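Local coordinates for protein CCMAN5 (Cellulosimicrobium cellulans, PDB 2XSG) that hydrolyses alpha-mannosidic linkages as a calcium-binding family 92 glycoside hydrolase, probably exposing mannose-6-phosphate on glycans of yeast-produced lysosomal enzymes, at residues R222-A226 against T227-G231; I295-T299 against A300-T304; F360-I363 against A364-P368. All coordinates share one frame; numbering follows the deposited sequence.

How the contacts relate
Following the chain from the N terminus, three local contacts come in series, none nested in or crossing another, each within one continuous run of residues. Contact 1 (222-231) rounds the corner between strands 223-224 and 228-231, which belong to two different sheets of the N-terminal region. Contact 2 (295-304) closes a turn between edge strand 293-296 and helix 306-318. Contact 3 (360-368) ends helix 353-366 and starts helix 368-387. Contacts 2 and 3 both belong to the catalytic domain, their centres about 25 Å apart; contact 1 lies on the opposite side of the chain's centre, its centre about 58 Å from that of contact 2.

Contact 1: R222-A226 against T227-G231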
loop_
_atom_site.group_PDB
_atom_site.type_symbol
_atom_site.label_atom_id
_atom_site.label_comp_id
_atom_site.label_asym_id
_atom_site.label_seq_id
_atom_site.Cartn_x
_atom_site.Cartn_y
_atom_site.Cartn_z
ATOM N N ARG A 222 -27.931 12.044 24.207
ATOM C CA ARG A 222 -29.393 11.920 24.156
ATOM C C ARG A 222 -29.867 11.408 22.794
ATOM O O ARG A 222 -29.462 11.915 21.736
ATOM C CB ARG A 222 -30.093 13.227 24.548
ATOM C CG ARG A 222 -30.006 13.515 26.030
ATOM C CD ARG A 222 -30.549 14.879 26.421
ATOM N NE ARG A 222 -31.994 14.884 26.643
ATOM C CZ ARG A 222 -32.872 15.456 25.811
ATOM N NH1 ARG A 222 -32.461 16.070 24.705
ATOM N NH2 ARG A 222 -34.168 15.430 26.095
ATOM N N LEU A 223 -30.706 10.378 22.821
ATOM C CA LEU A 223 -31.302 9.857 21.600
ATOM C C LEU A 223 -32.645 10.514 21.407
ATOM O O LEU A 223 -33.561 10.299 22.202
ATOM C CB LEU A 223 -31.456 8.349 21.679
ATOM C CG LEU A 223 -31.974 7.665 20.414
ATOM C CD1 LEU A 223 -30.983 7.817 19.261
ATOM C CD2 LEU A 223 -32.194 6.206 20.748
ATOM N N VAL A 224 -32.758 11.320 20.353
ATOM C CA VAL A 224 -33.891 12.231 20.196
ATOM C C VAL A 224 -34.543 12.125 18.822
ATOM O O VAL A 224 -34.011 11.477 17.912
ATOM C CB VAL A 224 -33.449 13.697 20.378
ATOM C CG1 VAL A 224 -33.114 13.997 21.858
ATOM C CG2 VAL A 224 -32.255 14.007 19.466
ATOM N N ASP A 225 -35.685 12.785 18.667
ATOM C CA ASP A 225 -36.379 12.775 17.387
ATOM C C ASP A 225 -35.863 13.843 16.427
ATOM O O ASP A 225 -36.285 13.878 15.270
ATOM C CB ASP A 225 -37.894 12.923 17.572
ATOM C CG ASP A 225 -38.536 11.703 18.226
ATOM O OD1 ASP A 225 -38.051 10.558 18.043
ATOM O OD2 ASP A 225 -39.547 11.900 18.931
ATOM N N ALA A 226 -34.957 14.714 16.881
ATOM C CA ALA A 226 -34.423 15.767 15.993
ATOM C C ALA A 226 -33.749 15.197 14.755
ATOM O O ALA A 226 -33.089 14.160 14.813
ATOM C CB ALA A 226 -33.460 16.710 16.747
ATOM N N THR A 227 -33.893 15.897 13.637
ATOM C CA THR A 227 -33.464 15.372 12.343
ATOM C C THR A 227 -32.056 15.827 11.943
ATOM O O THR A 227 -31.591 15.492 10.852
ATOM C CB THR A 227 -34.449 15.791 11.239
ATOM O OG1 THR A 227 -34.668 17.209 11.330
ATOM C CG2 THR A 227 -35.787 15.047 11.376
ATOM N N ALA A 228 -31.400 16.612 12.807
ATOM C CA ALA A 228 -30.063 17.176 12.511
ATOM C C ALA A 228 -29.145 17.121 13.734
ATOM O O ALA A 228 -29.578 17.396 14.859
ATOM C CB ALA A 228 -30.177 18.626 12.007
ATOM N N GLN A 229 -27.888 16.748 13.508
ATOM C CA GLN A 229 -26.860 16.814 14.535
ATOM C C GLN A 229 -25.571 17.291 13.899
ATOM O O GLN A 229 -25.323 17.045 12.719
ATOM C CB GLN A 229 -26.610 15.443 15.196
ATOM C CG GLN A 229 -27.824 14.769 15.848
ATOM C CD GLN A 229 -28.268 15.410 17.167
ATOM O OE1 GLN A 229 -27.538 16.165 17.775
ATOM N NE2 GLN A 229 -29.464 15.069 17.619
ATOM N N ASP A 230 -24.747 17.962 14.695
ATOM C CA ASP A 230 -23.477 18.481 14.232
ATOM C C ASP A 230 -22.546 18.630 15.435
ATOM O O ASP A 230 -22.803 19.426 16.325
ATOM C CB ASP A 230 -23.704 19.836 13.559
ATOM C CG ASP A 230 -22.498 20.321 12.784
ATOM O OD1 ASP A 230 -21.481 19.592 12.696
ATOM O OD2 ASP A 230 -22.587 21.454 12.246
ATOM N N GLY A 231 -21.462 17.867 15.461
ATOM C CA GLY A 231 -20.580 17.867 16.632
ATOM C C GLY A 231 -19.393 16.963 16.400
ATOM O O GLY A 231 -18.716 17.078 15.385
#
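Ala-226 and Thr-227 form the bend itself, and Gln-229 folds its side chain back across the inside of it towards Val-224. The bend has no hydrogen bond between the two segments: Asp-225 O and Thr-227 N are 3.5 Å apart without bonding, and Ala-226, with psi 144°, is extended rather than helical. At Thr-227 the methyl leans back over the preceding backbone, with CG2 3.9 Å from Ala-226 C and 4.1 Å from Asp-225 O. This follows from chi1 of 50°, which sets OG1 between the backbone N and the carbonyl carbon and brings CG2 beside the N. Gln-229 closes the inner side. Its chain is bent at chi2 (-73°), so the amide swings towards the first segment instead of running straight out. NE2 comes to 3.5 Å from Val-224 CG2, the two side chains meeting at a slant, and to 4.4 Å from Ala-226 CB. The same NE2 is hydrogen-bonded to Thr-216 OG1, which also bonds Ala-226 O. One outside hydroxyl thus fixes both the glutamine amide and the carbonyl at the bend. Asp-225 OD1 is hydrogen-bonded to Gln-215 NE2. The short, weakly bonded strand 223-224 is one of the two outermost strands of a five-stranded antiparallel sheet, where Val-224 pairs through its backbone with Thr-216 of strand 212-217. Strand 228-231 instead pairs with strand 169-179, Thr-227 bonding Val-177 and Gln-229 bonding Val-175, so this surface corner carries the chain from one sheet of the N-terminal domain to another.

Contact 2: I295-T299 against A300-T304; sequences IDAST and ATDPT
An ST motif, built on Ser-298, turns the chain after edge strand 293-296 and leads it towards helix 306-318. The evidence is the set of bonds that Ser-298 accepts. Its O takes the i+4 amide, Asp-302 N, at 3.0 Å with the donor in the carbonyl plane, and also a weak bond from Thr-301 N at 3.3 Å. Ser-298 OG receives a second weak but straighter bond from Thr-301 N, the i+3 amide, 3.5 Å long with an N-H...O angle of 152°. With chi1 at 64° the hydroxyl stands between the backbone N and the carbonyl carbon, and Ala-300 CB lies 3.6 Å from Ser-298 OG. Thr-301 CG2 lies 3.8 Å from the same OG. Ala-297 CB meets Asp-302 CB at 4.2 Å. Pro-303 sets its ring against Thr-299 O, with CD at 3.4 Å and CB at 3.5 Å. Outside the turn, Ser-298 OG bonds Asp-695 OD1, Thr-301 OG1 bonds Phe-693 O and Arg-612 NH1, and the Asp-302 carboxylate takes the amides of Leu-307 and Gln-308. Its negative charge, set against the amino end of helix 306-318, would be favoured by the helix dipole, while Pro-303, having no N-H, cannot give Thr-299 O the next i+4 bond.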
loop_
_atom_site.group_PDB
_atom_site.type_symbol
_atom_site.label_atom_id
_atom_site.label_comp_id
_atom_site.label_asym_id
_atom_site.label_seq_id
_atom_site.Cartn_x
_atom_site.Cartn_y
_atom_site.Cartn_z
ATOM N N ILE A 295 -1.403 -15.878 -16.197
ATOM C CA ILE A 295 -0.345 -16.777 -15.768
ATOM C C ILE A 295 -0.610 -18.251 -16.129
ATOM O O ILE A 295 -1.720 -18.764 -16.013
ATOM C CB ILE A 295 -0.094 -16.593 -14.264
ATOM C CG1 ILE A 295 0.715 -15.327 -14.047
ATOM C CG2 ILE A 295 0.627 -17.785 -13.658
ATOM C CD1 ILE A 295 0.680 -14.882 -12.677
ATOM N N ASP A 296 0.454 -18.911 -16.567
ATOM C CA ASP A 296 0.460 -20.331 -16.818
ATOM C C ASP A 296 1.518 -20.872 -15.855
ATOM O O ASP A 296 2.708 -20.610 -16.019
ATOM C CB ASP A 296 0.815 -20.575 -18.302
ATOM C CG ASP A 296 1.135 -22.038 -18.619
ATOM O OD1 ASP A 296 0.989 -22.918 -17.742
ATOM O OD2 ASP A 296 1.548 -22.313 -19.768
ATOM N N ALA A 297 1.075 -21.587 -14.824
ATOM C CA ALA A 297 1.975 -22.103 -13.783
ATOM C C ALA A 297 1.884 -23.629 -13.688
ATOM O O ALA A 297 0.881 -24.157 -13.239
ATOM C CB ALA A 297 1.645 -21.474 -12.446
ATOM N N SER A 298 2.943 -24.321 -14.109
ATOM C CA SER A 298 2.993 -25.789 -14.086
ATOM C C SER A 298 2.969 -26.334 -12.667
ATOM O O SER A 298 3.279 -25.622 -11.708
ATOM C CB SER A 298 4.281 -26.294 -14.759
ATOM O OG SER A 298 5.437 -25.858 -14.024
ATOM N N THR A 299 2.633 -27.614 -12.552
ATOM C CA THR A 299 2.814 -28.380 -11.322
ATOM C C THR A 299 4.225 -28.234 -10.776
ATOM O O THR A 299 4.411 -28.141 -9.575
ATOM C CB THR A 299 2.563 -29.891 -11.585
ATOM O OG1 THR A 299 1.219 -30.062 -12.039
ATOM C CG2 THR A 299 2.788 -30.721 -10.322
ATOM N N ALA A 300 5.218 -28.231 -11.662
ATOM C CA ALA A 300 6.624 -28.190 -11.243
ATOM C C ALA A 300 6.977 -26.982 -10.352
ATOM O O ALA A 300 7.701 -27.117 -9.353
ATOM C CB ALA A 300 7.560 -28.259 -12.481
ATOM N N THR A 301 6.460 -25.814 -10.717
ATOM C CA THR A 301 6.752 -24.577 -9.997
ATOM C C THR A 301 5.692 -24.259 -8.915
ATOM O O THR A 301 5.966 -23.544 -7.962
ATOM C CB THR A 301 6.894 -23.392 -10.992
ATOM O OG1 THR A 301 7.548 -22.305 -10.343
ATOM C CG2 THR A 301 5.533 -22.930 -11.532
ATOM N N ASP A 302 4.489 -24.811 -9.075
ATOM C CA ASP A 302 3.369 -24.540 -8.167
ATOM C C ASP A 302 2.554 -25.814 -7.976
ATOM O O ASP A 302 1.446 -25.919 -8.496
ATOM C CB ASP A 302 2.495 -23.439 -8.778
ATOM C CG ASP A 302 1.408 -22.937 -7.840
ATOM O OD1 ASP A 302 1.433 -23.221 -6.623
ATOM O OD2 ASP A 302 0.514 -22.233 -8.353
ATOM N N PRO A 303 3.108 -26.806 -7.248
ATOM C CA PRO A 303 2.418 -28.103 -7.144
ATOM C C PRO A 303 1.025 -28.039 -6.481
ATOM O O PRO A 303 0.146 -28.824 -6.836
ATOM C CB PRO A 303 3.378 -28.960 -6.313
ATOM C CG PRO A 303 4.330 -28.023 -5.672
ATOM C CD PRO A 303 4.371 -26.770 -6.474
ATOM N N THR A 304 0.813 -27.080 -5.583
ATOM C CA THR A 304 -0.442 -26.993 -4.820
ATOM C C THR A 304 -1.432 -25.959 -5.375
ATOM O O THR A 304 -2.601 -25.911 -4.960
ATOM C CB THR A 304 -0.175 -26.652 -3.337
ATOM O OG1 THR A 304 0.307 -25.311 -3.243
ATOM C CG2 THR A 304 0.884 -27.576 -2.730
#

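Contact 3: F360-I363 against A364-P368; sequences FSVI and AYIDP
From Phe-360 to Asp-367, i+3 backbone bonds mix with i+4 bonds in the last turn of the helix. Ala-364 N bonds Phe-360 O in the regular alpha pattern, at 2.9 Å, but Tyr-365 N turns to Val-362 O, at 2.9 Å and with an N-H...O angle of only 136°. Ser-361 O, buried without any polar partner, instead has Ala-364 CB 3.4 Å away. Ile-363 O accepts two amides: Ile-366 N from above the carbonyl plane, and Asp-367 N at 2.8 Å in a nearly straight bond (171°). Asp-367 then leaves helical torsions and serves as N-cap of helix 368-387, OD1 weakly bonding Leu-370 N, so one residue joins two successive helices of the catalytic domain. Among the side chains, Tyr-365 lies alongside Val-362, whose CG1 is 4.0 Å from Tyr-365 CZ. Tyr-365 CG sits between its backbone N and carbonyl carbon (chi1 75°), which brings the ring over Val-362 O; that oxygen is offset towards the rim, 3.7 Å from Tyr-365 CG. Tyr-365 OH bonds Leu-677 O and the ring meets Phe-687 edge-to-face. With an alanine here, Leu-677 O would probably lose its hydroxyl partner and a gap is likely to open beside Val-362 and helix 665-675. Val-362 CG1 also touches Ile-366 CD1, at 4.0 Å.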
loop_
_atom_site.group_PDB
_atom_site.type_symbol
_atom_site.label_atom_id
_atom_site.label_comp_id
_atom_site.label_asym_id
_atom_site.label_seq_id
_atom_site.Cartn_x
_atom_site.Cartn_y
_atom_site.Cartn_z
ATOM N N PHE A 360 5.073 2.285 -7.293
ATOM C CA PHE A 360 4.601 2.982 -8.471
ATOM C C PHE A 360 5.375 2.540 -9.705
ATOM O O PHE A 360 4.785 2.393 -10.781
ATOM C CB PHE A 360 4.687 4.507 -8.289
ATOM C CG PHE A 360 3.789 5.031 -7.191
ATOM C CD1 PHE A 360 2.439 5.241 -7.422
ATOM C CD2 PHE A 360 4.294 5.284 -5.926
ATOM C CE1 PHE A 360 1.595 5.699 -6.411
ATOM C CE2 PHE A 360 3.456 5.770 -4.903
ATOM C CZ PHE A 360 2.109 5.979 -5.159
ATOM N N SER A 361 6.681 2.304 -9.552
ATOM C CA SER A 361 7.500 1.874 -10.682
ATOM C C SER A 361 6.982 0.563 -11.285
ATOM O O SER A 361 7.111 0.346 -12.501
ATOM C CB SER A 361 8.959 1.704 -10.285
ATOM O OG SER A 361 9.522 2.854 -9.653
ATOM N N VAL A 362 6.424 -0.300 -10.436
ATOM C CA VAL A 362 5.828 -1.583 -10.853
ATOM C C VAL A 362 4.440 -1.391 -11.474
ATOM O O VAL A 362 4.143 -1.958 -12.528
ATOM C CB VAL A 362 5.728 -2.587 -9.670
ATOM C CG1 VAL A 362 5.198 -3.961 -10.143
ATOM C CG2 VAL A 362 7.084 -2.752 -8.943
ATOM N N ILE A 363 3.584 -0.606 -10.814
ATOM C CA ILE A 363 2.311 -0.193 -11.403
ATOM C C ILE A 363 2.516 0.297 -12.845
ATOM O O ILE A 363 1.750 -0.074 -13.741
ATOM C CB ILE A 363 1.583 0.894 -10.560
ATOM C CG1 ILE A 363 1.105 0.323 -9.226
ATOM C CG2 ILE A 363 0.378 1.452 -11.327
ATOM C CD1 ILE A 363 0.622 1.399 -8.254
ATOM N N ALA A 364 3.559 1.094 -13.069
ATOM C CA ALA A 364 3.889 1.564 -14.429
ATOM C C ALA A 364 3.905 0.454 -15.488
ATOM O O ALA A 364 3.426 0.663 -16.600
ATOM C CB ALA A 364 5.204 2.334 -14.449
ATOM N N TYR A 365 4.425 -0.727 -15.162
ATOM C CA TYR A 365 4.463 -1.770 -16.199
ATOM C C TYR A 365 3.269 -2.737 -16.201
ATOM O O TYR A 365 3.119 -3.550 -17.123
ATOM C CB TYR A 365 5.843 -2.455 -16.307
ATOM C CG TYR A 365 6.237 -3.461 -15.238
ATOM C CD1 TYR A 365 5.528 -4.640 -15.063
ATOM C CD2 TYR A 365 7.388 -3.261 -14.460
ATOM C CE1 TYR A 365 5.921 -5.581 -14.108
ATOM C CE2 TYR A 365 7.800 -4.192 -13.521
ATOM C CZ TYR A 365 7.048 -5.358 -13.345
ATOM O OH TYR A 365 7.437 -6.296 -12.411
ATOM N N ILE A 366 2.397 -2.618 -15.197
ATOM C CA ILE A 366 1.199 -3.453 -15.139
ATOM C C ILE A 366 -0.046 -2.714 -15.663
ATOM O O ILE A 366 -0.834 -3.295 -16.415
ATOM C CB ILE A 366 1.003 -4.082 -13.741
ATOM C CG1 ILE A 366 2.059 -5.187 -13.548
ATOM C CG2 ILE A 366 -0.406 -4.701 -13.597
ATOM C CD1 ILE A 366 2.212 -5.672 -12.148
ATOM N N ASP A 367 -0.185 -1.438 -15.289
ATOM C CA ASP A 367 -1.296 -0.597 -15.725
ATOM C C ASP A 367 -0.793 0.824 -15.996
ATOM O O ASP A 367 -0.937 1.716 -15.147
ATOM C CB ASP A 367 -2.407 -0.598 -14.672
ATOM C CG ASP A 367 -3.704 0.023 -15.175
ATOM O OD1 ASP A 367 -3.705 0.731 -16.209
ATOM O OD2 ASP A 367 -4.736 -0.209 -14.520
ATOM N N PRO A 368 -0.171 1.034 -17.176
ATOM C CA PRO A 368 0.466 2.336 -17.461
ATOM C C PRO A 368 -0.476 3.550 -17.334
ATOM O O PRO A 368 -0.062 4.592 -16.792
ATOM C CB PRO A 368 0.985 2.163 -18.901
ATOM C CG PRO A 368 1.208 0.687 -19.040
ATOM C CD PRO A 368 0.061 0.061 -18.260
#